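Local coordinates for heme-binding protein A / AI-2 binding protein A (Helicobacter pylori SS1, PDB 6OFQ) that binds short peptides in the periplasm, here captured with the tetrapeptide Ser-Thr-Ser-Ala, and probably delivers them to an ABC transporter for uptake, at residues A317-Y323 / F390-L395; F102-W108 / K207-G212; L467-A471 / L483-A487. One frame throughout, in Å; residues are numbered along the deposited sequence.

Interaction 1 (A317-Y323 / F390-L395); sequences AINVDDY and FIQASL
Segment 390-395 is one stretch of helix 386-396; against it lies 317-323, extended at Ile318 and Asn319 before entering helix 320-328. Asn319 is the N-cap, its OD1 accepting from Asp322 N at 3.1 Å. CA atoms pair Tyr323 with Phe390 (7.4 Å) and Ile318 with Ser394 (5.6 Å). Phe390, chi1 t, projects into the crook of the helix start: its CZ lies 3.7 Å from Asn319 O, and the Tyr323 edge meets its face in a T-shaped pair, centroids 5.3 Å apart, planes at 79°. Ile391 sends CD1 to 3.9 Å from Ile318 CD1. Both helices here cover the mixed sheet of an alpha/beta lobe, where Tyr323 and Ile391 both touch Phe425 of strand 423-429. Ser394, chi1 m, gives its OG proton to Phe390 O (2.9 Å), while its OG accepts from a water that in turn accepts from Asn319 N (2.8 and 2.9 Å). Leu395 CD2 packs 3.9 Å from Ala317 CB and 4.1 Å from Ile318 CG1.

Interaction 2 (F102-W108 / K207-G212); sequences FHQTKYW and KPVGTG
Tyr107, chi1 p, lays one ring face over Lys207 CB, a CH-pi contact 3.7 Å from the ring centroid and 10° off its normal, while its OH donates to Pro208 O at 2.7 Å. Neither segment is regular helix or strand. Nearest CA pairs run Phe102 with Thr211 (4.8 Å), His103 with Val209 (5.8 Å) and Tyr107 with Lys207 (7.5 Å), so the two segments run in opposite directions. A type I turn from Thr105 to Trp108 bends the first segment back; Thr105 OG1, chi1 p, accepts from Tyr107 N at 3.2 Å in an ST turn. Val209, chi1 t, packs among Phe102, Tyr107 and Trp108: its CG1 lies 3.7 Å from both Phe102 CB and Trp108 CD1, and its CG2 3.9 Å from Tyr107 CE1. Trp108 also meets the rings of Tyr191 and Tyr194 of helix 189-197. His103 binds the other segment twice: its backbone N donates to Gly210 O (2.9 Å), and its ring NE2, with chi1 m, donates to Gly212 O (3.0 Å). Its ND1 and Pro208 O share a water, each at 2.9 Å. At the far end Thr211 CG2 sits over the Phe102 face, 4.0 Å from the centroid, while Thr211 OG1 is hydrogen-bonded to Asp63 OD2. The arrangement is a pairing of two long loops in a family 5 solute-binding protein, joining the connection between strand 91-96 and helix 116-127 to the approach to strand 214-220.

Interaction 3 (L467-A471 / L483-A487); sequences LLIKA and LYLKA
Helices 462-473 and 477-494 run antiparallel here, the axes of 467-471 and 483-487 approaching to 9.0 Å with a signed crossing angle of -164°; CA atoms pair Leu467 with Leu483 (5.9 Å) and Leu468 with Tyr484 (6.9 Å). Leu467, chi1 m and chi2 t, points into the interface: its CD2 meets Leu483 CD2 at 3.7 Å, and its CD1 lies 3.7 Å from Ala487 N and 3.9 Å from Lys486 CB. Leu468, in the same rotamer class, brings CD2 to 3.8 Å from both Ala487 CB and Tyr484 CE1, near the plane of that ring; it also touches Leu439 and Tyr440 of helix 436-443. Its carbonyl O accepts at 2.9 Å from a water that accepts from Tyr484 OH at 2.6 Å. Lys470 skirts the margin, CB 3.9 Å from Leu483 CD1, with its amine directed away. Ala471 is small enough to let the Tyr484 ring slide under it: CB stands 3.7 Å from the ring centroid, 27° off the normal, in a CH-pi contact, and 4.1 Å from Leu483 CB. Arg480, one turn before Tyr484, hydrogen-bonds to both Tyr484 OH and Ala471 O. With leucines and alanines interdigitating between two helices joined by the short connection 474-476, this is a helical hairpin.

Overall arrangement
The three contacts occur in series along the chain, interaction 2 first and interaction 3 last, and none touches another. Interactions 1 and 2 lie on opposite sides of the chain's centre, their centres 48 Å apart and nearest atoms about 33 Å apart; interactions 2 and 3 are also on opposite sides, centres 42 Å apart. Interactions 1 and 3 are closer, with 31 Å between centres and about 19 Å between nearest atoms. Interaction 1 belongs to the lobe built on the seven-stranded mixed sheet, and interaction 2 borders strand 214-220 of a five-stranded one. Type II periplasmic binding proteins characteristically hold ligand between two lobes; interaction 3 is a helical hairpin packed beside helix 436-443.

Interaction 1 (A317-Y323 / F390-L395)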
loop_
_atom_site.group_PDB
_atom_site.type_symbol
_atom_site.label_atom_id
_atom_site.label_comp_id
_atom_site.label_asym_id
_atom_site.label_seq_id
_atom_site.Cartn_x
_atom_site.Cartn_y
_atom_site.Cartn_z
ATOM N N ALA A 317 -18.666 4.700 20.852
ATOM C CA ALA A 317 -18.224 5.893 21.587
ATOM C C ALA A 317 -17.484 6.906 20.728
ATOM O O ALA A 317 -17.259 8.030 21.163
ATOM C CB ALA A 317 -17.361 5.541 22.780
ATOM N N ILE A 318 -17.235 6.586 19.467
ATOM C CA ILE A 318 -16.525 7.503 18.566
ATOM C C ILE A 318 -17.461 7.990 17.492
ATOM O O ILE A 318 -18.043 7.221 16.723
ATOM C CB ILE A 318 -15.315 6.807 17.918
ATOM C CG1 ILE A 318 -14.283 6.492 18.990
ATOM C CG2 ILE A 318 -14.656 7.643 16.819
ATOM C CD1 ILE A 318 -13.308 5.399 18.670
ATOM N N ASN A 319 -17.745 9.298 17.525
ATOM C CA ASN A 319 -18.638 9.863 16.534
ATOM C C ASN A 319 -17.999 10.125 15.192
ATOM O O ASN A 319 -17.236 11.071 15.009
ATOM C CB ASN A 319 -19.271 11.141 17.100
ATOM C CG ASN A 319 -20.221 11.797 16.131
ATOM O OD1 ASN A 319 -20.322 11.495 14.952
ATOM N ND2 ASN A 319 -21.037 12.710 16.697
ATOM N N VAL A 320 -18.104 9.160 14.294
ATOM C CA VAL A 320 -17.344 9.217 13.042
ATOM C C VAL A 320 -17.791 10.369 12.152
ATOM O O VAL A 320 -16.957 10.962 11.460
ATOM C CB VAL A 320 -17.335 7.844 12.291
ATOM C CG1 VAL A 320 -16.752 8.007 10.896
ATOM C CG2 VAL A 320 -16.572 6.823 13.110
ATOM N N ASP A 321 -19.080 10.715 12.141
ATOM C CA ASP A 321 -19.497 11.892 11.363
ATOM C C ASP A 321 -18.724 13.161 11.826
ATOM O O ASP A 321 -18.222 13.972 11.045
ATOM C CB ASP A 321 -20.994 12.156 11.421
ATOM C CG ASP A 321 -21.820 11.109 10.717
ATOM O OD1 ASP A 321 -21.390 10.488 9.728
ATOM O OD2 ASP A 321 -23.001 10.970 11.083
ATOM N N ASP A 322 -18.580 13.326 13.131
ATOM C CA ASP A 322 -17.822 14.449 13.693
ATOM C C ASP A 322 -16.335 14.349 13.407
ATOM O O ASP A 322 -15.637 15.307 13.076
ATOM C CB ASP A 322 -18.087 14.507 15.192
ATOM C CG ASP A 322 -17.644 15.803 15.804
ATOM O OD1 ASP A 322 -18.112 16.833 15.273
ATOM O OD2 ASP A 322 -16.984 15.774 16.854
ATOM N N TYR A 323 -15.808 13.121 13.493
ATOM C CA TYR A 323 -14.426 12.890 13.142
ATOM C C TYR A 323 -14.117 13.309 11.704
ATOM O O TYR A 323 -13.064 13.940 11.459
ATOM C CB TYR A 323 -14.091 11.415 13.399
ATOM C CG TYR A 323 -12.655 10.998 13.163
ATOM C CD1 TYR A 323 -11.730 11.071 14.144
ATOM C CD2 TYR A 323 -12.232 10.456 11.977
ATOM C CE1 TYR A 323 -10.409 10.747 13.939
ATOM C CE2 TYR A 323 -10.939 10.036 11.794
ATOM C CZ TYR A 323 -10.006 10.178 12.764
ATOM O OH TYR A 323 -8.696 9.811 12.536
ATOM N N PHE A 390 -8.702 13.454 19.394
ATOM C CA PHE A 390 -10.126 13.152 19.212
ATOM C C PHE A 390 -10.465 11.804 19.813
ATOM O O PHE A 390 -11.472 11.692 20.515
ATOM C CB PHE A 390 -10.488 13.252 17.717
ATOM C CG PHE A 390 -11.963 13.144 17.398
ATOM C CD1 PHE A 390 -12.635 11.934 17.515
ATOM C CD2 PHE A 390 -12.707 14.270 17.062
ATOM C CE1 PHE A 390 -13.993 11.839 17.260
ATOM C CE2 PHE A 390 -14.064 14.180 16.758
ATOM C CZ PHE A 390 -14.708 12.961 16.872
ATOM N N ILE A 391 -9.680 10.773 19.505
ATOM C CA ILE A 391 -9.988 9.438 19.997
ATOM C C ILE A 391 -9.859 9.463 21.533
ATOM O O ILE A 391 -10.660 8.866 22.276
ATOM C CB ILE A 391 -9.123 8.331 19.363
ATOM C CG1 ILE A 391 -9.308 8.274 17.838
ATOM C CG2 ILE A 391 -9.374 6.985 19.989
ATOM C CD1 ILE A 391 -10.696 8.026 17.323
ATOM N N GLN A 392 -8.807 10.084 22.050
ATOM C CA GLN A 392 -8.595 10.192 23.489
ATOM C C GLN A 392 -9.804 10.867 24.124
ATOM O O GLN A 392 -10.278 10.414 25.166
ATOM C CB GLN A 392 -7.330 11.034 23.734
ATOM C CG GLN A 392 -6.983 11.254 25.199
ATOM C CD GLN A 392 -5.791 12.190 25.270
ATOM O OE1 GLN A 392 -5.831 13.373 24.891
ATOM N NE2 GLN A 392 -4.720 11.621 25.775
ATOM N N ALA A 393 -10.332 11.906 23.498
ATOM C CA ALA A 393 -11.433 12.666 24.122
ATOM C C ALA A 393 -12.719 11.859 24.055
ATOM O O ALA A 393 -13.486 11.820 25.016
ATOM C CB ALA A 393 -11.726 13.952 23.388
ATOM N N SER A 394 -12.914 11.170 22.933
ATOM C CA SER A 394 -14.146 10.381 22.788
ATOM C C SER A 394 -14.141 9.239 23.803
ATOM O O SER A 394 -15.174 8.990 24.455
ATOM C CB SER A 394 -14.135 9.718 21.409
ATOM O OG SER A 394 -14.208 10.642 20.345
ATOM N N LEU A 395 -13.040 8.508 23.938
ATOM C CA LEU A 395 -12.975 7.404 24.870
ATOM C C LEU A 395 -12.944 7.784 26.338
ATOM O O LEU A 395 -13.467 7.038 27.170
ATOM C CB LEU A 395 -11.942 6.372 24.463
ATOM C CG LEU A 395 -12.065 5.813 23.032
ATOM C CD1 LEU A 395 -10.940 4.767 22.949
ATOM C CD2 LEU A 395 -13.433 5.255 22.757
HETATM O O HOH W 1 -16.775 11.172 19.467
#

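Interaction 2 (F102-W108 / K207-G212)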
loop_
_atom_site.group_PDB
_atom_site.type_symbol
_atom_site.label_atom_id
_atom_site.label_comp_id
_atom_site.label_asym_id
_atom_site.label_seq_id
_atom_site.Cartn_x
_atom_site.Cartn_y
_atom_site.Cartn_z
ATOM N N PHE A 102 18.403 -4.050 -17.893
ATOM C CA PHE A 102 18.458 -3.399 -16.602
ATOM C C PHE A 102 19.214 -2.069 -16.691
ATOM O O PHE A 102 20.117 -1.907 -17.503
ATOM C CB PHE A 102 19.068 -4.295 -15.536
ATOM C CG PHE A 102 18.148 -5.385 -15.054
ATOM C CD1 PHE A 102 17.208 -5.134 -14.084
ATOM C CD2 PHE A 102 18.251 -6.651 -15.644
ATOM C CE1 PHE A 102 16.351 -6.147 -13.646
ATOM C CE2 PHE A 102 17.399 -7.655 -15.195
ATOM C CZ PHE A 102 16.524 -7.431 -14.159
ATOM N N HIS A 103 18.870 -1.179 -15.765
ATOM C CA HIS A 103 19.537 0.139 -15.730
ATOM C C HIS A 103 21.059 0.049 -15.605
ATOM O O HIS A 103 21.581 -0.835 -14.967
ATOM C CB HIS A 103 19.092 0.894 -14.491
ATOM C CG HIS A 103 17.621 1.118 -14.456
ATOM N ND1 HIS A 103 16.932 1.120 -13.273
ATOM C CD2 HIS A 103 16.728 1.367 -15.431
ATOM C CE1 HIS A 103 15.649 1.303 -13.525
ATOM N NE2 HIS A 103 15.496 1.484 -14.822
ATOM N N GLN A 104 21.740 1.045 -16.152
ATOM C CA GLN A 104 23.156 1.225 -15.814
ATOM C C GLN A 104 23.286 2.499 -14.960
ATOM O O GLN A 104 22.649 3.480 -15.316
ATOM C CB GLN A 104 23.944 1.384 -17.102
ATOM C CG GLN A 104 24.119 0.064 -17.857
ATOM C CD GLN A 104 24.609 0.334 -19.275
ATOM O OE1 GLN A 104 23.844 0.845 -20.086
ATOM N NE2 GLN A 104 25.919 0.139 -19.533
ATOM N N THR A 105 24.085 2.433 -13.908
ATOM C CA THR A 105 24.249 3.547 -12.992
ATOM C C THR A 105 25.741 3.625 -12.677
ATOM O O THR A 105 26.497 2.705 -13.054
ATOM C CB THR A 105 23.497 3.238 -11.700
ATOM O OG1 THR A 105 24.111 2.104 -11.085
ATOM C CG2 THR A 105 21.984 3.008 -11.906
ATOM N N LYS A 106 26.104 4.516 -11.760
ATOM C CA LYS A 106 27.532 4.554 -11.379
ATOM C C LYS A 106 27.986 3.316 -10.614
ATOM O O LYS A 106 29.178 2.957 -10.596
ATOM C CB LYS A 106 27.805 5.861 -10.619
ATOM C CG LYS A 106 27.461 5.847 -9.152
ATOM C CD LYS A 106 27.854 7.186 -8.510
ATOM C CE LYS A 106 27.237 7.380 -7.135
ATOM N NZ LYS A 106 27.950 8.397 -6.300
ATOM N N TYR A 107 27.070 2.599 -9.962
ATOM C CA TYR A 107 27.353 1.462 -9.115
ATOM C C TYR A 107 27.153 0.090 -9.814
ATOM O O TYR A 107 27.413 -0.963 -9.217
ATOM C CB TYR A 107 26.604 1.521 -7.794
ATOM C CG TYR A 107 25.115 1.772 -7.966
ATOM C CD1 TYR A 107 24.246 0.712 -8.200
ATOM C CD2 TYR A 107 24.605 3.046 -7.845
ATOM C CE1 TYR A 107 22.905 0.948 -8.362
ATOM C CE2 TYR A 107 23.252 3.266 -7.921
ATOM C CZ TYR A 107 22.393 2.219 -8.217
ATOM O OH TYR A 107 21.046 2.495 -8.349
ATOM N N TRP A 108 26.525 0.132 -10.968
ATOM C CA TRP A 108 26.252 -1.035 -11.794
ATOM C C TRP A 108 26.418 -0.639 -13.258
ATOM O O TRP A 108 25.536 -0.103 -13.942
ATOM C CB TRP A 108 24.876 -1.644 -11.441
ATOM C CG TRP A 108 24.539 -2.809 -12.319
ATOM C CD1 TRP A 108 23.540 -2.921 -13.213
ATOM C CD2 TRP A 108 25.198 -4.086 -12.348
ATOM N NE1 TRP A 108 23.512 -4.153 -13.815
ATOM C CE2 TRP A 108 24.508 -4.899 -13.277
ATOM C CE3 TRP A 108 26.306 -4.609 -11.687
ATOM C CZ2 TRP A 108 24.916 -6.194 -13.550
ATOM C CZ3 TRP A 108 26.730 -5.868 -11.976
ATOM C CH2 TRP A 108 26.005 -6.657 -12.876
ATOM N N LYS A 207 20.821 0.559 -3.358
ATOM C CA LYS A 207 21.310 1.096 -4.624
ATOM C C LYS A 207 20.684 0.214 -5.709
ATOM O O LYS A 207 21.259 -0.794 -6.119
ATOM C CB LYS A 207 22.853 1.085 -4.632
ATOM C CG LYS A 207 23.443 2.118 -3.679
ATOM C CD LYS A 207 24.956 1.963 -3.611
ATOM C CE LYS A 207 25.458 2.929 -2.544
ATOM N NZ LYS A 207 26.893 2.763 -2.143
ATOM N N PRO A 208 19.436 0.499 -6.110
ATOM C CA PRO A 208 18.656 -0.481 -6.824
ATOM C C PRO A 208 18.928 -0.503 -8.302
ATOM O O PRO A 208 19.307 0.486 -8.889
ATOM C CB PRO A 208 17.226 -0.021 -6.514
ATOM C CG PRO A 208 17.325 1.496 -6.426
ATOM C CD PRO A 208 18.631 1.667 -5.679
ATOM N N VAL A 209 18.645 -1.652 -8.940
ATOM C CA VAL A 209 18.686 -1.857 -10.357
ATOM C C VAL A 209 17.393 -2.475 -10.887
ATOM O O VAL A 209 17.052 -3.552 -10.439
ATOM C CB VAL A 209 19.920 -2.726 -10.715
ATOM C CG1 VAL A 209 19.946 -3.041 -12.200
ATOM C CG2 VAL A 209 21.214 -1.994 -10.335
ATOM N N GLY A 210 16.716 -1.771 -11.770
ATOM C CA GLY A 210 15.418 -2.244 -12.308
ATOM C C GLY A 210 15.383 -2.092 -13.803
ATOM O O GLY A 210 16.391 -1.776 -14.452
ATOM N N THR A 211 14.207 -2.243 -14.377
ATOM C CA THR A 211 13.956 -2.035 -15.793
ATOM C C THR A 211 13.026 -0.884 -16.134
ATOM O O THR A 211 12.747 -0.658 -17.299
ATOM C CB THR A 211 13.365 -3.302 -16.426
ATOM O OG1 THR A 211 12.140 -3.649 -15.781
ATOM C CG2 THR A 211 14.283 -4.500 -16.352
ATOM N N GLY A 212 12.524 -0.190 -15.115
ATOM C CA GLY A 212 11.472 0.770 -15.331
ATOM C C GLY A 212 11.844 2.067 -15.984
ATOM O O GLY A 212 13.017 2.284 -16.335
HETATM O O HOH W 2 17.953 2.223 -10.817
#

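Interaction 3 (L467-A471 / L483-A487)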
loop_
_atom_site.group_PDB
_atom_site.type_symbol
_atom_site.label_atom_id
_atom_site.label_comp_id
_atom_site.label_asym_id
_atom_site.label_seq_id
_atom_site.Cartn_x
_atom_site.Cartn_y
_atom_site.Cartn_z
ATOM N N LEU A 467 -14.342 -18.182 4.427
ATOM C CA LEU A 467 -15.062 -17.596 3.306
ATOM C C LEU A 467 -14.130 -16.931 2.336
ATOM O O LEU A 467 -14.343 -17.016 1.104
ATOM C CB LEU A 467 -16.063 -16.541 3.789
ATOM C CG LEU A 467 -17.332 -17.085 4.457
ATOM C CD1 LEU A 467 -18.071 -16.032 5.271
ATOM C CD2 LEU A 467 -18.278 -17.652 3.452
ATOM N N LEU A 468 -13.112 -16.258 2.838
ATOM C CA LEU A 468 -12.116 -15.639 1.960
ATOM C C LEU A 468 -11.354 -16.658 1.123
ATOM O O LEU A 468 -11.075 -16.395 -0.042
ATOM C CB LEU A 468 -11.090 -14.806 2.724
ATOM C CG LEU A 468 -11.671 -13.725 3.666
ATOM C CD1 LEU A 468 -10.523 -12.867 4.229
ATOM C CD2 LEU A 468 -12.683 -12.854 2.972
ATOM N N ILE A 469 -11.067 -17.810 1.715
ATOM C CA ILE A 469 -10.426 -18.885 0.987
ATOM C C ILE A 469 -11.335 -19.428 -0.108
ATOM O O ILE A 469 -10.901 -19.586 -1.249
ATOM C CB ILE A 469 -9.901 -19.952 1.948
ATOM C CG1 ILE A 469 -8.756 -19.426 2.851
ATOM C CG2 ILE A 469 -9.456 -21.189 1.129
ATOM C CD1 ILE A 469 -8.511 -20.275 4.063
ATOM N N LYS A 470 -12.610 -19.668 0.209
ATOM C CA LYS A 470 -13.545 -20.032 -0.840
ATOM C C LYS A 470 -13.608 -19.045 -1.960
ATOM O O LYS A 470 -13.695 -19.401 -3.140
ATOM C CB LYS A 470 -14.938 -20.198 -0.282
ATOM C CG LYS A 470 -15.086 -21.423 0.560
ATOM C CD LYS A 470 -16.546 -21.578 0.981
ATOM C CE LYS A 470 -16.734 -22.644 2.040
ATOM N NZ LYS A 470 -16.793 -23.939 1.337
ATOM N N ALA A 471 -13.594 -17.763 -1.615
ATOM C CA ALA A 471 -13.674 -16.715 -2.622
ATOM C C ALA A 471 -12.436 -16.581 -3.494
ATOM O O ALA A 471 -12.544 -16.086 -4.612
ATOM C CB ALA A 471 -13.956 -15.361 -2.024
ATOM N N LEU A 483 -19.780 -14.537 -1.476
ATOM C CA LEU A 483 -18.924 -14.941 -0.349
ATOM C C LEU A 483 -18.360 -13.720 0.392
ATOM O O LEU A 483 -18.315 -13.701 1.632
ATOM C CB LEU A 483 -17.801 -15.857 -0.851
ATOM C CG LEU A 483 -18.272 -17.219 -1.400
ATOM C CD1 LEU A 483 -17.237 -17.827 -2.366
ATOM C CD2 LEU A 483 -18.467 -18.149 -0.224
ATOM N N TYR A 484 -17.946 -12.713 -0.370
ATOM C CA TYR A 484 -17.404 -11.535 0.300
ATOM C C TYR A 484 -18.464 -10.722 1.055
ATOM O O TYR A 484 -18.176 -10.186 2.143
ATOM C CB TYR A 484 -16.684 -10.605 -0.675
ATOM C CG TYR A 484 -15.371 -11.154 -1.178
ATOM C CD1 TYR A 484 -14.463 -11.682 -0.271
ATOM C CD2 TYR A 484 -15.042 -11.106 -2.503
ATOM C CE1 TYR A 484 -13.219 -12.166 -0.719
ATOM C CE2 TYR A 484 -13.847 -11.630 -2.943
ATOM C CZ TYR A 484 -12.897 -12.121 -2.058
ATOM O OH TYR A 484 -11.709 -12.644 -2.548
ATOM N N LEU A 485 -19.715 -10.771 0.588
ATOM C CA LEU A 485 -20.802 -10.125 1.320
ATOM C C LEU A 485 -20.933 -10.749 2.701
ATOM O O LEU A 485 -21.095 -10.052 3.721
ATOM C CB LEU A 485 -22.096 -10.151 0.518
ATOM C CG LEU A 485 -22.190 -9.308 -0.724
ATOM C CD1 LEU A 485 -23.421 -9.571 -1.575
ATOM C CD2 LEU A 485 -22.126 -7.832 -0.440
ATOM N N LYS A 486 -20.908 -12.082 2.739
ATOM C CA LYS A 486 -21.051 -12.788 3.999
ATOM C C LYS A 486 -19.829 -12.514 4.869
ATOM O O LYS A 486 -19.972 -12.322 6.089
ATOM C CB LYS A 486 -21.236 -14.314 3.803
ATOM C CG LYS A 486 -22.497 -14.731 3.073
ATOM C CD LYS A 486 -22.567 -16.228 2.784
ATOM C CE LYS A 486 -23.803 -16.439 1.904
ATOM N NZ LYS A 486 -23.635 -17.735 1.189
ATOM N N ALA A 487 -18.629 -12.514 4.284
ATOM C CA ALA A 487 -17.458 -12.213 5.083
ATOM C C ALA A 487 -17.580 -10.844 5.775
ATOM O O ALA A 487 -17.173 -10.660 6.928
ATOM C CB ALA A 487 -16.179 -12.347 4.267
HETATM O O HOH W 3 -10.292 -13.701 -0.639
#